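Local coordinates for putative ribosomal N-acetyltransferase YdaF (Bacillus subtilis, PDB 1NSL), which may acetylate the N-termini of ribosomal proteins, as a putative N-acetyltransferase of the GNAT family that assembles into homodimers and homohexamers, at residues I11-L16 with I69-L74; R23-I28 with S46-Y51; G81-H86 with A95-W100; N129-C134 with I149-E154; G155-G160 with H168-Y173. One frame throughout, in Å; residues are numbered along the deposited sequence.

How the contacts relate
Four of the five contacts lie on one mixed sheet. Contacts 1 and 3 are joined through neighbouring strands 69-75 and 78-89, their centres about 10 Å apart; contact 3, near the centre of the folded chain, leads to contact 4 through strands 94-101 and 130-136; contacts 4 and 5 share strand 152-163. Contact 2 joins helices 21-30 and 48-65, which come between the two strands of contact 1 in sequence, and touches contact 3 at W100 and M82. Contacts 3, 4 and 5 follow in series. Contacts 1 and 5 are farthest apart among the sheet contacts, about 27 Å between centres, and each meets a different neighbouring subunit, so the GNAT sheet faces partners at both ends.

Contact 1: residues I11-L16 with I69-L74; sequences ITIRLL and IEAGLL
L74 packs against T12 and R14 on one face of an antiparallel strand pair, while I13, A71 and L73 pack on the other. The tight part is the backbone: T12 and L74 exchange two N-H...O=C bonds, each 3.0 Å between N and O, and R14 and G72 exchange two more, G72 N lying 2.7 Å from R14 O. On the buried face, I13 CG2 meets A71 CB at 3.7 Å. I13 CG1 and L73 CD2, 4.0 Å apart, belong to side chains lying alongside each other, and A114 of helix 110-124 covers both. On the other face L74 is well covered; its outer side, at partly exposed T12 and R14, is more open to solvent. There the extended R14 chain crosses L74 at about a right angle, R14 NE standing 3.7 Å from L74 CD1. The guanidinium beside the leucine is held by R14 NH1, which donates to L15 O at 3.2 Å and forms a salt bridge with D20. L16 CG packs 3.8 Å from G72 N. Antiparallel pairing of the first long strand with the strand that follows two helices is typical of the N-terminal half of the GNAT fold.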
# COMPACT_ATOMS: atom_id res chain seq x y z
N ILE C 11 33.49 -1.92 18.64
CA ILE C 11 32.07 -1.62 18.61
C ILE C 11 31.64 -1.10 17.28
O ILE C 11 32.19 -0.08 16.80
CB ILE C 11 31.78 -0.54 19.64
CG1 ILE C 11 31.88 -1.09 21.05
CG2 ILE C 11 30.40 -0.01 19.45
CD1 ILE C 11 31.83 0.02 22.10
N THR C 12 30.66 -1.77 16.67
CA THR C 12 30.13 -1.26 15.43
C THR C 12 28.61 -1.13 15.47
O THR C 12 27.95 -1.88 16.19
CB THR C 12 30.62 -2.07 14.23
OG1 THR C 12 30.32 -3.46 14.42
CG2 THR C 12 32.13 -2.08 14.17
N ILE C 13 28.08 -0.15 14.73
CA ILE C 13 26.65 0.12 14.70
C ILE C 13 26.14 -0.18 13.32
O ILE C 13 26.78 0.21 12.34
CB ILE C 13 26.37 1.60 15.00
CG1 ILE C 13 26.92 1.97 16.38
CG2 ILE C 13 24.91 1.87 14.98
CD1 ILE C 13 26.55 3.35 16.84
N ARG C 14 25.01 -0.88 13.17
CA ARG C 14 24.49 -1.10 11.81
C ARG C 14 23.00 -1.30 11.75
O ARG C 14 22.38 -1.60 12.75
CB ARG C 14 25.19 -2.26 11.16
CG ARG C 14 24.63 -3.58 11.47
CD ARG C 14 25.37 -4.67 10.75
NE ARG C 14 25.30 -6.01 11.34
CZ ARG C 14 24.18 -6.69 11.58
NH1 ARG C 14 22.99 -6.18 11.31
NH2 ARG C 14 24.26 -7.91 12.09
N LEU C 15 22.40 -1.04 10.60
CA LEU C 15 20.96 -1.25 10.51
C LEU C 15 20.86 -2.71 10.69
O LEU C 15 21.78 -3.40 10.34
CB LEU C 15 20.42 -0.94 9.14
CG LEU C 15 19.74 0.40 8.86
CD1 LEU C 15 19.34 0.42 7.34
CD2 LEU C 15 18.50 0.58 9.67
N LEU C 16 19.78 -3.18 11.29
CA LEU C 16 19.64 -4.63 11.43
C LEU C 16 19.11 -5.14 10.09
O LEU C 16 18.63 -4.37 9.30
CB LEU C 16 18.64 -4.95 12.53
CG LEU C 16 19.07 -4.57 13.92
CD1 LEU C 16 17.90 -4.09 14.83
CD2 LEU C 16 19.78 -5.74 14.52
N ILE C 69 16.47 5.92 13.53
CA ILE C 69 17.35 4.80 13.36
C ILE C 69 17.06 3.75 14.39
O ILE C 69 16.97 4.03 15.57
CB ILE C 69 18.78 5.22 13.41
CG1 ILE C 69 19.08 6.02 12.14
CG2 ILE C 69 19.59 4.01 13.39
CD1 ILE C 69 19.94 7.28 12.31
N GLU C 70 16.90 2.52 13.94
CA GLU C 70 16.74 1.42 14.87
C GLU C 70 17.93 0.59 14.43
O GLU C 70 17.87 -0.06 13.42
CB GLU C 70 15.40 0.66 14.64
CG GLU C 70 14.11 1.35 15.12
CD GLU C 70 14.23 1.96 16.53
OE1 GLU C 70 14.98 1.46 17.36
OE2 GLU C 70 13.58 2.97 16.84
N ALA C 71 19.02 0.62 15.18
CA ALA C 71 20.23 -0.11 14.79
C ALA C 71 20.70 -1.19 15.74
O ALA C 71 20.37 -1.19 16.91
CB ALA C 71 21.39 0.88 14.56
N GLY C 72 21.55 -2.07 15.26
CA GLY C 72 22.11 -3.05 16.17
C GLY C 72 23.45 -2.64 16.74
O GLY C 72 24.24 -1.98 16.07
N LEU C 73 23.71 -3.02 18.00
CA LEU C 73 25.02 -2.86 18.62
C LEU C 73 25.77 -4.19 18.48
O LEU C 73 25.27 -5.27 18.80
CB LEU C 73 24.91 -2.39 20.08
CG LEU C 73 24.43 -0.92 20.09
CD1 LEU C 73 23.85 -0.41 21.36
CD2 LEU C 73 25.53 -0.00 19.58
N LEU C 74 26.98 -4.10 17.95
CA LEU C 74 27.78 -5.29 17.73
C LEU C 74 29.04 -5.08 18.48
O LEU C 74 29.68 -4.06 18.29
CB LEU C 74 28.19 -5.43 16.27
CG LEU C 74 27.25 -5.27 15.10
CD1 LEU C 74 27.99 -5.41 13.75
CD2 LEU C 74 26.13 -6.26 15.19

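Contact 2: residues R23-I28 with S46-Y51; sequences RLAELI and SSADTY
Y51 receives L24, A25 and I28 from one side of helix 21-30, and S46 meets A25 and I28 just before helix 48-65 begins. Apolar contacts carry most of the interface. I28 CD1 reaches the hydroxyl end of the tyrosine, 4.0 Å from Y51 CZ, the two side chains crossing obliquely. A25 CB lies 4.3 Å from A48 CB and, on its other flank, 3.7 Å from S46 CB, so this small residue lets the start of the second helix come close.

The aromatic interaction is a CH-pi contact. With CG anti to the backbone N (chi1 -176°), L24 is turned to the tyrosine, and its CD2 sits 4.3 Å from the centroid of the Y51 ring, off-centre and 30° from the ring normal. Within its own segment, S46 CB lies at the edge of that ring, in its plane.

No hydrogen bond crosses the contact; the side-chain polar bond is the N-cap of the second segment. S47 caps helix 48-65: its OG accepts from T50 N at 3.3 Å in a nearly straight bond of 173°. S46 OG rests 3.3 Å from I28 CG2.

Further out, W59 of helix 48-65 touches both L24 and Y51, F40 touches I28 and Y51, and L24 continues onto L79 and M82 of the sheet. Two consecutive helices packed in this way, between the first and second long strands, are characteristic of the GNAT fold, in whose relatives the connection between them commonly borders the acceptor-substrate site.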
# COMPACT_ATOMS: atom_id res chain seq x y z
N ARG C 23 19.04 -14.20 16.14
CA ARG C 23 19.86 -13.66 17.22
C ARG C 23 19.17 -12.57 18.04
O ARG C 23 19.29 -12.56 19.25
CB ARG C 23 21.25 -13.23 16.75
CG ARG C 23 22.09 -14.43 16.33
CD ARG C 23 23.55 -14.16 15.79
NE ARG C 23 24.28 -15.37 15.34
CZ ARG C 23 25.56 -15.37 14.92
NH1 ARG C 23 26.15 -16.50 14.53
NH2 ARG C 23 26.26 -14.24 14.89
N LEU C 24 18.44 -11.67 17.39
CA LEU C 24 17.74 -10.64 18.12
C LEU C 24 16.69 -11.26 19.05
O LEU C 24 16.63 -10.97 20.23
CB LEU C 24 17.06 -9.68 17.16
CG LEU C 24 16.36 -8.48 17.80
CD1 LEU C 24 17.39 -7.71 18.53
CD2 LEU C 24 15.75 -7.60 16.79
N ALA C 25 15.86 -12.13 18.52
CA ALA C 25 14.80 -12.71 19.32
C ALA C 25 15.36 -13.48 20.52
O ALA C 25 14.83 -13.42 21.62
CB ALA C 25 13.94 -13.64 18.44
N GLU C 26 16.45 -14.19 20.32
CA GLU C 26 17.00 -14.96 21.43
C GLU C 26 17.54 -14.01 22.48
O GLU C 26 17.30 -14.17 23.68
CB GLU C 26 18.07 -15.90 20.90
CG GLU C 26 18.90 -16.64 21.92
CD GLU C 26 19.86 -17.57 21.20
OE1 GLU C 26 20.07 -17.34 19.97
OE2 GLU C 26 20.36 -18.54 21.81
N LEU C 27 18.23 -12.99 22.03
CA LEU C 27 18.75 -11.98 22.94
C LEU C 27 17.57 -11.33 23.68
O LEU C 27 17.69 -10.85 24.79
CB LEU C 27 19.47 -10.92 22.14
CG LEU C 27 20.89 -10.50 22.40
CD1 LEU C 27 21.75 -11.60 22.87
CD2 LEU C 27 21.36 -10.10 21.03
N ILE C 28 16.41 -11.33 23.07
CA ILE C 28 15.35 -10.63 23.74
C ILE C 28 14.67 -11.49 24.78
O ILE C 28 14.19 -10.98 25.77
CB ILE C 28 14.35 -10.05 22.76
CG1 ILE C 28 14.90 -8.74 22.20
CG2 ILE C 28 13.05 -9.78 23.45
CD1 ILE C 28 14.07 -8.15 21.11
N SER C 46 9.31 -11.36 21.43
CA SER C 46 9.68 -11.82 20.12
C SER C 46 9.11 -13.12 19.61
O SER C 46 8.31 -13.80 20.27
CB SER C 46 11.17 -11.95 20.15
OG SER C 46 11.59 -12.00 21.51
N SER C 47 9.61 -13.45 18.43
CA SER C 47 9.23 -14.58 17.63
C SER C 47 10.08 -14.36 16.43
O SER C 47 9.83 -13.45 15.69
CB SER C 47 7.78 -14.47 17.21
OG SER C 47 7.63 -14.97 15.91
N ALA C 48 11.12 -15.15 16.24
CA ALA C 48 12.06 -14.92 15.13
C ALA C 48 11.39 -14.67 13.78
O ALA C 48 11.96 -13.98 12.95
CB ALA C 48 13.08 -16.05 15.03
N ASP C 49 10.20 -15.23 13.54
CA ASP C 49 9.49 -14.94 12.30
C ASP C 49 8.99 -13.51 12.27
O ASP C 49 9.18 -12.81 11.30
CB ASP C 49 8.33 -15.90 12.15
CG ASP C 49 8.77 -17.23 11.60
OD1 ASP C 49 8.08 -17.74 10.71
OD2 ASP C 49 9.80 -17.83 11.98
N THR C 50 8.35 -13.07 13.32
CA THR C 50 7.84 -11.73 13.34
C THR C 50 8.93 -10.70 13.10
O THR C 50 8.75 -9.82 12.27
CB THR C 50 7.02 -11.46 14.62
OG1 THR C 50 5.91 -12.40 14.71
CG2 THR C 50 6.37 -10.07 14.56
N TYR C 51 10.08 -10.81 13.78
CA TYR C 51 11.16 -9.85 13.49
C TYR C 51 11.65 -9.94 12.06
O TYR C 51 12.04 -8.93 11.46
CB TYR C 51 12.34 -9.99 14.45
CG TYR C 51 12.03 -9.45 15.78
CD1 TYR C 51 11.62 -10.29 16.82
CD2 TYR C 51 12.05 -8.10 16.00
CE1 TYR C 51 11.30 -9.77 18.05
CE2 TYR C 51 11.72 -7.58 17.22
CZ TYR C 51 11.36 -8.40 18.22
OH TYR C 51 11.04 -7.85 19.42

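Contact 3: residues G81-H86 with A95-W100; sequences GMISLH and AEIGYW
M82, a selenomethionine, crosses the indole of W100 obliquely. Its CB is 3.6 Å from W100 NE1. CG, anti to the carbonyl carbon (chi1 -53°), reaches the benzo part of the indole, 3.6 Å from CZ2 of W100. SE stands 5.0 Å from the centroid of the five-membered ring in an oblique Met-aromatic contact. The chain then bends at chi3, bringing CE back beside W100 NE1. One face of the indole also takes G81 CA, 4.2 Å from the centroid of its six-membered ring, a CH-pi contact. Beneath these groups lies the antiparallel hairpin of strands 78-89 and 94-101, the central pair of the GNAT sheet. Backbone bonds link M82 with W100, S84 with G98 and H86 with E96 in both directions, G98 N lying 2.8 Å from S84 O; the return bond from S84 N is weak. An alanine at W100 would probably leave the M82 chain and G81 CA without their aromatic partner and open a gap beside L24 and I28 of helix 21-30. On the reverse face, L85 CD1 touches A95 CB at 3.7 Å and I97 CG1 at 4.0 Å, while L118 of helix 110-124 covers I83 and I97. Toward the hairpin end, E96 O lies over one face of the H86 imidazole, near its rim.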
# COMPACT_ATOMS: atom_id res chain seq x y z
N GLY C 81 23.07 -5.80 21.47
CA GLY C 81 22.02 -4.84 21.80
C GLY C 81 21.56 -4.00 20.62
O GLY C 81 21.83 -4.36 19.47
N MSE C 82 20.88 -2.88 20.91
CA MSE C 82 20.29 -1.98 19.91
C MSE C 82 20.40 -0.54 20.38
O MSE C 82 20.31 -0.26 21.59
CB MSE C 82 18.78 -2.26 19.73
CG MSE C 82 18.40 -3.66 19.44
SE MSE C 82 16.75 -3.69 18.45
CE MSE C 82 15.63 -2.67 19.48
N ILE C 83 20.58 0.39 19.45
CA ILE C 83 20.54 1.81 19.82
C ILE C 83 19.57 2.39 18.91
O ILE C 83 19.30 1.81 17.87
CB ILE C 83 21.83 2.52 19.63
CG1 ILE C 83 21.67 3.96 20.04
CG2 ILE C 83 22.20 2.56 18.21
CD1 ILE C 83 23.09 4.56 20.30
N SER C 84 19.08 3.55 19.26
CA SER C 84 17.95 4.04 18.53
C SER C 84 17.73 5.52 18.67
O SER C 84 17.96 6.11 19.75
CB SER C 84 16.76 3.34 19.07
OG SER C 84 15.59 4.10 18.79
N LEU C 85 17.30 6.12 17.57
CA LEU C 85 17.02 7.54 17.56
C LEU C 85 15.64 7.59 17.01
O LEU C 85 15.45 7.17 15.89
CB LEU C 85 17.96 8.26 16.62
CG LEU C 85 17.54 9.70 16.36
CD1 LEU C 85 18.06 10.50 17.42
CD2 LEU C 85 18.14 10.17 15.07
N HIS C 86 14.69 8.09 17.79
CA HIS C 86 13.29 8.08 17.44
C HIS C 86 12.63 9.37 17.87
O HIS C 86 13.29 10.20 18.39
CB HIS C 86 12.61 6.87 18.08
CG HIS C 86 12.85 6.76 19.55
ND1 HIS C 86 11.98 7.28 20.48
CD2 HIS C 86 13.86 6.21 20.24
CE1 HIS C 86 12.45 7.05 21.69
NE2 HIS C 86 13.61 6.42 21.58
N ALA C 95 15.08 15.24 18.91
CA ALA C 95 14.80 13.80 18.75
C ALA C 95 15.11 13.11 20.07
O ALA C 95 15.69 13.73 20.94
CB ALA C 95 15.66 13.25 17.64
N GLU C 96 14.75 11.85 20.26
CA GLU C 96 15.25 11.12 21.43
C GLU C 96 16.13 9.88 21.16
O GLU C 96 16.09 9.31 20.06
CB GLU C 96 14.11 10.71 22.27
CG GLU C 96 13.09 11.81 22.28
CD GLU C 96 11.85 11.37 23.00
OE1 GLU C 96 11.93 10.31 23.66
OE2 GLU C 96 10.84 12.09 22.89
N ILE C 97 16.96 9.49 22.14
CA ILE C 97 17.79 8.28 22.04
C ILE C 97 17.40 7.15 23.00
O ILE C 97 17.01 7.38 24.12
CB ILE C 97 19.27 8.65 22.15
CG1 ILE C 97 19.69 9.39 20.86
CG2 ILE C 97 20.19 7.41 22.43
CD1 ILE C 97 21.10 9.87 20.89
N GLY C 98 17.43 5.91 22.51
CA GLY C 98 17.14 4.76 23.36
C GLY C 98 18.19 3.73 23.06
O GLY C 98 18.93 3.89 22.11
N TYR C 99 18.28 2.69 23.86
CA TYR C 99 19.33 1.73 23.67
C TYR C 99 19.10 0.70 24.71
O TYR C 99 18.51 1.02 25.70
CB TYR C 99 20.67 2.40 23.95
CG TYR C 99 20.66 3.29 25.19
CD1 TYR C 99 20.52 2.75 26.45
CD2 TYR C 99 20.80 4.67 25.08
CE1 TYR C 99 20.49 3.53 27.54
CE2 TYR C 99 20.78 5.47 26.19
CZ TYR C 99 20.62 4.90 27.42
OH TYR C 99 20.59 5.65 28.57
N TRP C 100 19.51 -0.53 24.50
CA TRP C 100 19.47 -1.55 25.54
C TRP C 100 20.58 -2.47 25.25
O TRP C 100 21.04 -2.53 24.10
CB TRP C 100 18.19 -2.35 25.56
CG TRP C 100 17.81 -3.07 24.32
CD1 TRP C 100 16.98 -2.62 23.36
CD2 TRP C 100 18.12 -4.42 23.96
NE1 TRP C 100 16.79 -3.57 22.40
CE2 TRP C 100 17.48 -4.69 22.75
CE3 TRP C 100 18.90 -5.43 24.54
CZ2 TRP C 100 17.59 -5.91 22.09
CZ3 TRP C 100 19.00 -6.66 23.89
CH2 TRP C 100 18.34 -6.88 22.68

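Contact 4: residues N129-C134 with I149-E154; sequences NRVAIC and IGFLEE
F151 lays the far end of its ring against I133 and V131, and R130 meets E154 in a salt bridge. I133 CD1 is 3.6 Å from F151 CZ, the two side chains crossing at about a right angle; V131 CG1 comes obliquely to F151 CE2 at 4.0 Å. The backbone also takes part, A132 C lying at the ring edge, 4.1 Å from F151 CE2. In the ion pair the two side chains meet tip to tip, with guanidinium and carboxylate planes 20° apart. R130 NH2 donates to the syn side of E154 OE1 at 2.8 Å, nearly in the guanidinium plane though tilted 28° from the carboxylate plane. The second bond, R130 NH1 to E154 OE2, is modelled too short for its length to be trusted. R130 gets there by placing CG anti to the backbone N (chi1 162°) and keeping its chain extended to NE.

The two strands belong to a beta-alpha-beta crossover through helix 140-149, with strand 166-176 inserted between them in the sheet, as in GNAT proteins. No backbone hydrogen bond therefore joins them here. G150, with positive phi, takes the chain out of the helix just before F151. Around the phenylalanine, I119 of helix 110-124 and L175 of the inserted strand add further apolar contacts. An alanine in place of F151 would probably open a gap between the sheet and helix 110-124, leaving I133 CD1 and V131 CG1 without their aromatic neighbour. Behind the ion pair stands a neighbouring subunit, whose R158 O accepts a hydrogen bond from R130 NH1.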
# COMPACT_ATOMS: atom_id res chain seq x y z
N ASN C 129 18.83 20.35 16.99
CA ASN C 129 19.24 21.27 18.03
C ASN C 129 19.20 20.60 19.40
O ASN C 129 20.02 20.85 20.28
CB ASN C 129 18.37 22.52 18.01
CG ASN C 129 18.80 23.53 19.02
OD1 ASN C 129 18.09 23.79 20.00
ND2 ASN C 129 19.98 24.10 18.81
N ARG C 130 18.28 19.69 19.56
CA ARG C 130 18.08 19.14 20.87
C ARG C 130 18.19 17.62 20.78
O ARG C 130 17.83 17.04 19.81
CB ARG C 130 16.70 19.60 21.34
CG ARG C 130 16.09 18.83 22.47
CD ARG C 130 14.72 19.33 22.94
NE ARG C 130 14.12 18.28 23.77
CZ ARG C 130 14.27 18.21 25.08
NH1 ARG C 130 14.97 19.15 25.69
NH2 ARG C 130 13.72 17.23 25.77
N VAL C 131 18.72 16.95 21.76
CA VAL C 131 18.61 15.50 21.71
C VAL C 131 18.24 15.07 23.11
O VAL C 131 18.80 15.62 24.09
CB VAL C 131 19.88 14.88 21.26
CG1 VAL C 131 20.00 13.55 21.80
CG2 VAL C 131 19.86 14.80 19.76
N ALA C 132 17.28 14.17 23.28
CA ALA C 132 17.00 13.80 24.68
C ALA C 132 17.18 12.33 24.93
O ALA C 132 17.21 11.53 23.98
CB ALA C 132 15.63 14.22 25.10
N ILE C 133 17.30 11.98 26.19
CA ILE C 133 17.31 10.59 26.56
C ILE C 133 16.44 10.44 27.80
O ILE C 133 16.51 11.24 28.73
CB ILE C 133 18.70 10.14 26.94
CG1 ILE C 133 19.57 9.83 25.72
CG2 ILE C 133 18.66 8.91 27.85
CD1 ILE C 133 21.09 9.68 26.11
N CYS C 134 15.62 9.41 27.85
CA CYS C 134 14.88 9.27 29.06
C CYS C 134 15.04 7.88 29.66
O CYS C 134 15.58 6.99 29.03
CB CYS C 134 13.47 9.74 28.86
SG CYS C 134 12.43 8.55 28.21
N ILE C 149 27.75 11.59 29.49
CA ILE C 149 28.05 12.47 28.36
C ILE C 149 27.74 13.99 28.64
O ILE C 149 28.02 14.87 27.80
CB ILE C 149 27.29 11.97 27.14
CG1 ILE C 149 27.83 10.63 26.66
CG2 ILE C 149 27.31 12.98 25.97
CD1 ILE C 149 26.76 9.90 25.90
N GLY C 150 27.17 14.32 29.79
CA GLY C 150 26.82 15.70 30.02
C GLY C 150 25.47 16.30 29.60
O GLY C 150 25.39 17.53 29.39
N PHE C 151 24.43 15.48 29.47
CA PHE C 151 23.06 15.99 29.29
C PHE C 151 22.65 16.66 30.62
O PHE C 151 23.34 16.51 31.63
CB PHE C 151 22.07 14.81 29.06
CG PHE C 151 22.15 14.14 27.68
CD1 PHE C 151 23.35 13.75 27.12
CD2 PHE C 151 21.02 13.94 26.96
CE1 PHE C 151 23.41 13.18 25.86
CE2 PHE C 151 21.06 13.32 25.70
CZ PHE C 151 22.25 12.93 25.16
N LEU C 152 21.53 17.36 30.67
CA LEU C 152 21.04 17.90 31.91
C LEU C 152 19.65 17.31 32.14
O LEU C 152 18.87 17.15 31.21
CB LEU C 152 20.94 19.42 31.84
CG LEU C 152 22.20 20.33 31.61
CD1 LEU C 152 21.89 21.85 31.39
CD2 LEU C 152 23.28 20.22 32.73
N GLU C 153 19.34 16.95 33.38
CA GLU C 153 18.03 16.44 33.80
C GLU C 153 17.05 17.55 33.64
O GLU C 153 17.25 18.63 34.15
CB GLU C 153 18.07 16.10 35.28
CG GLU C 153 16.86 15.35 35.77
CD GLU C 153 17.11 14.68 37.10
OE1 GLU C 153 16.11 14.32 37.79
OE2 GLU C 153 18.30 14.51 37.45
N GLU C 154 15.95 17.26 33.00
CA GLU C 154 15.07 18.32 32.53
C GLU C 154 13.73 18.32 33.21
O GLU C 154 13.08 19.39 33.25
CB GLU C 154 14.77 18.04 31.05
CG GLU C 154 15.50 18.89 30.03
CD GLU C 154 14.75 18.81 28.71
OE1 GLU C 154 14.04 17.77 28.52
OE2 GLU C 154 14.81 19.79 27.92

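Contact 5: residues G155-G160 with H168-Y173; sequences GKARDG and HDLVYY
Strands 155-157 and 168-173 run antiparallel, their axes 4.3 Å apart at closest and 147° between directions, until the first chain turns away at R158 and D159. Y172 N donates to G155 O at 2.9 Å, and A157 and L170 bond in both directions, L170 N lying 2.8 Å from A157 O. That carbonyl also accepts from G160 N, closing a type II turn from A157 to G160 in which D159 takes a positive phi of 61°.

D169 secures the turn: its CG is anti to the carbonyl carbon (chi1 -66°), and OD1 accepts from D159 N at 2.8 Å in a nearly straight bond, met nearly along the C-O axis of the carboxylate. On the face that carries A157, L170 and Y172, A157 CB approaches the edge of the tyrosine ring in its plane, 3.8 Å from Y172 CE1. L170 CG reaches past the alanine to G160 C at 3.9 Å. On the other face, K156 CG touches V171 CB at 4.1 Å before the lysine chain leads away.

R158 points away from the second strand to a neighbouring subunit, where it forms a salt bridge with E179 and a hydrogen bond with S174. In its own subunit strand 166-176 lies between strand 130-136, whose C134 touches L170 and Y172, and strand 152-163, outermost within this chain, where a neighbouring subunit adds backbone hydrogen bonds at K156, while helix 140-149 packs on V171 through R143 and on Y173 through P146 and E147.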
# COMPACT_ATOMS: atom_id res chain seq x y z
N GLY C 155 13.31 17.11 33.64
CA GLY C 155 12.04 16.84 34.30
C GLY C 155 11.63 15.38 34.55
O GLY C 155 12.39 14.41 34.39
N LYS C 156 10.40 15.17 34.97
CA LYS C 156 10.01 13.79 35.15
C LYS C 156 8.71 13.51 34.50
O LYS C 156 7.93 14.41 34.28
CB LYS C 156 9.92 13.44 36.61
CG LYS C 156 11.26 13.03 37.16
CD LYS C 156 11.27 12.93 38.67
CE LYS C 156 12.71 12.81 39.16
NZ LYS C 156 12.87 12.58 40.66
N ALA C 157 8.49 12.25 34.16
CA ALA C 157 7.19 11.85 33.66
C ALA C 157 6.60 11.02 34.77
O ALA C 157 7.13 9.97 35.07
CB ALA C 157 7.33 11.05 32.44
N ARG C 158 5.57 11.55 35.42
CA ARG C 158 4.87 10.86 36.48
C ARG C 158 4.14 9.68 35.91
O ARG C 158 3.28 9.82 35.05
CB ARG C 158 3.90 11.79 37.12
CG ARG C 158 4.54 13.10 37.46
CD ARG C 158 3.90 13.81 38.63
NE ARG C 158 2.56 14.23 38.26
CZ ARG C 158 1.49 13.98 38.98
NH1 ARG C 158 1.60 13.29 40.10
NH2 ARG C 158 0.31 14.43 38.57
N ASP C 159 4.55 8.50 36.37
CA ASP C 159 4.02 7.21 35.92
C ASP C 159 4.27 7.05 34.45
O ASP C 159 3.47 6.44 33.77
CB ASP C 159 2.51 7.13 36.09
CG ASP C 159 2.07 7.28 37.50
OD1 ASP C 159 2.89 7.62 38.36
OD2 ASP C 159 0.90 7.04 37.84
N GLY C 160 5.34 7.59 33.92
CA GLY C 160 5.50 7.49 32.49
C GLY C 160 5.79 6.11 31.97
O GLY C 160 5.62 5.85 30.77
N HIS C 168 6.06 3.53 37.11
CA HIS C 168 7.29 4.13 37.61
C HIS C 168 7.46 5.41 36.85
O HIS C 168 6.94 5.56 35.77
CB HIS C 168 8.51 3.30 37.24
CG HIS C 168 8.54 1.93 37.82
ND1 HIS C 168 9.03 1.67 39.07
CD2 HIS C 168 8.16 0.74 37.31
CE1 HIS C 168 8.94 0.37 39.32
NE2 HIS C 168 8.41 -0.21 38.26
N ASP C 169 8.23 6.34 37.40
CA ASP C 169 8.47 7.61 36.75
C ASP C 169 9.61 7.53 35.78
O ASP C 169 10.58 6.80 35.93
CB ASP C 169 8.81 8.71 37.76
CG ASP C 169 7.68 9.03 38.65
OD1 ASP C 169 6.56 8.67 38.27
OD2 ASP C 169 7.78 9.62 39.76
N LEU C 170 9.45 8.35 34.77
CA LEU C 170 10.44 8.52 33.77
C LEU C 170 11.14 9.83 34.11
O LEU C 170 10.49 10.83 34.43
CB LEU C 170 9.70 8.66 32.48
CG LEU C 170 9.47 7.42 31.65
CD1 LEU C 170 9.03 7.73 30.18
CD2 LEU C 170 10.83 6.76 31.70
N VAL C 171 12.46 9.84 34.10
CA VAL C 171 13.12 11.11 34.17
C VAL C 171 13.73 11.49 32.79
O VAL C 171 14.31 10.63 32.13
CB VAL C 171 14.20 11.08 35.16
CG1 VAL C 171 15.13 9.97 34.83
CG2 VAL C 171 14.93 12.38 35.12
N TYR C 172 13.60 12.74 32.36
CA TYR C 172 14.10 13.15 31.07
C TYR C 172 15.45 13.81 31.22
O TYR C 172 15.68 14.43 32.23
CB TYR C 172 13.12 14.15 30.48
CG TYR C 172 12.04 13.43 29.84
CD1 TYR C 172 11.08 12.82 30.59
CD2 TYR C 172 12.05 13.21 28.49
CE1 TYR C 172 10.11 12.03 29.99
CE2 TYR C 172 11.09 12.45 27.91
CZ TYR C 172 10.12 11.87 28.67
OH TYR C 172 9.17 11.10 28.09
N TYR C 173 16.30 13.70 30.19
CA TYR C 173 17.59 14.38 30.07
C TYR C 173 17.78 14.96 28.65
O TYR C 173 17.36 14.34 27.70
CB TYR C 173 18.72 13.39 30.29
CG TYR C 173 18.99 12.81 31.67
CD1 TYR C 173 18.45 11.60 32.03
CD2 TYR C 173 19.86 13.43 32.57
CE1 TYR C 173 18.73 11.01 33.24
CE2 TYR C 173 20.17 12.84 33.83
CZ TYR C 173 19.59 11.61 34.14
OH TYR C 173 19.82 10.98 35.36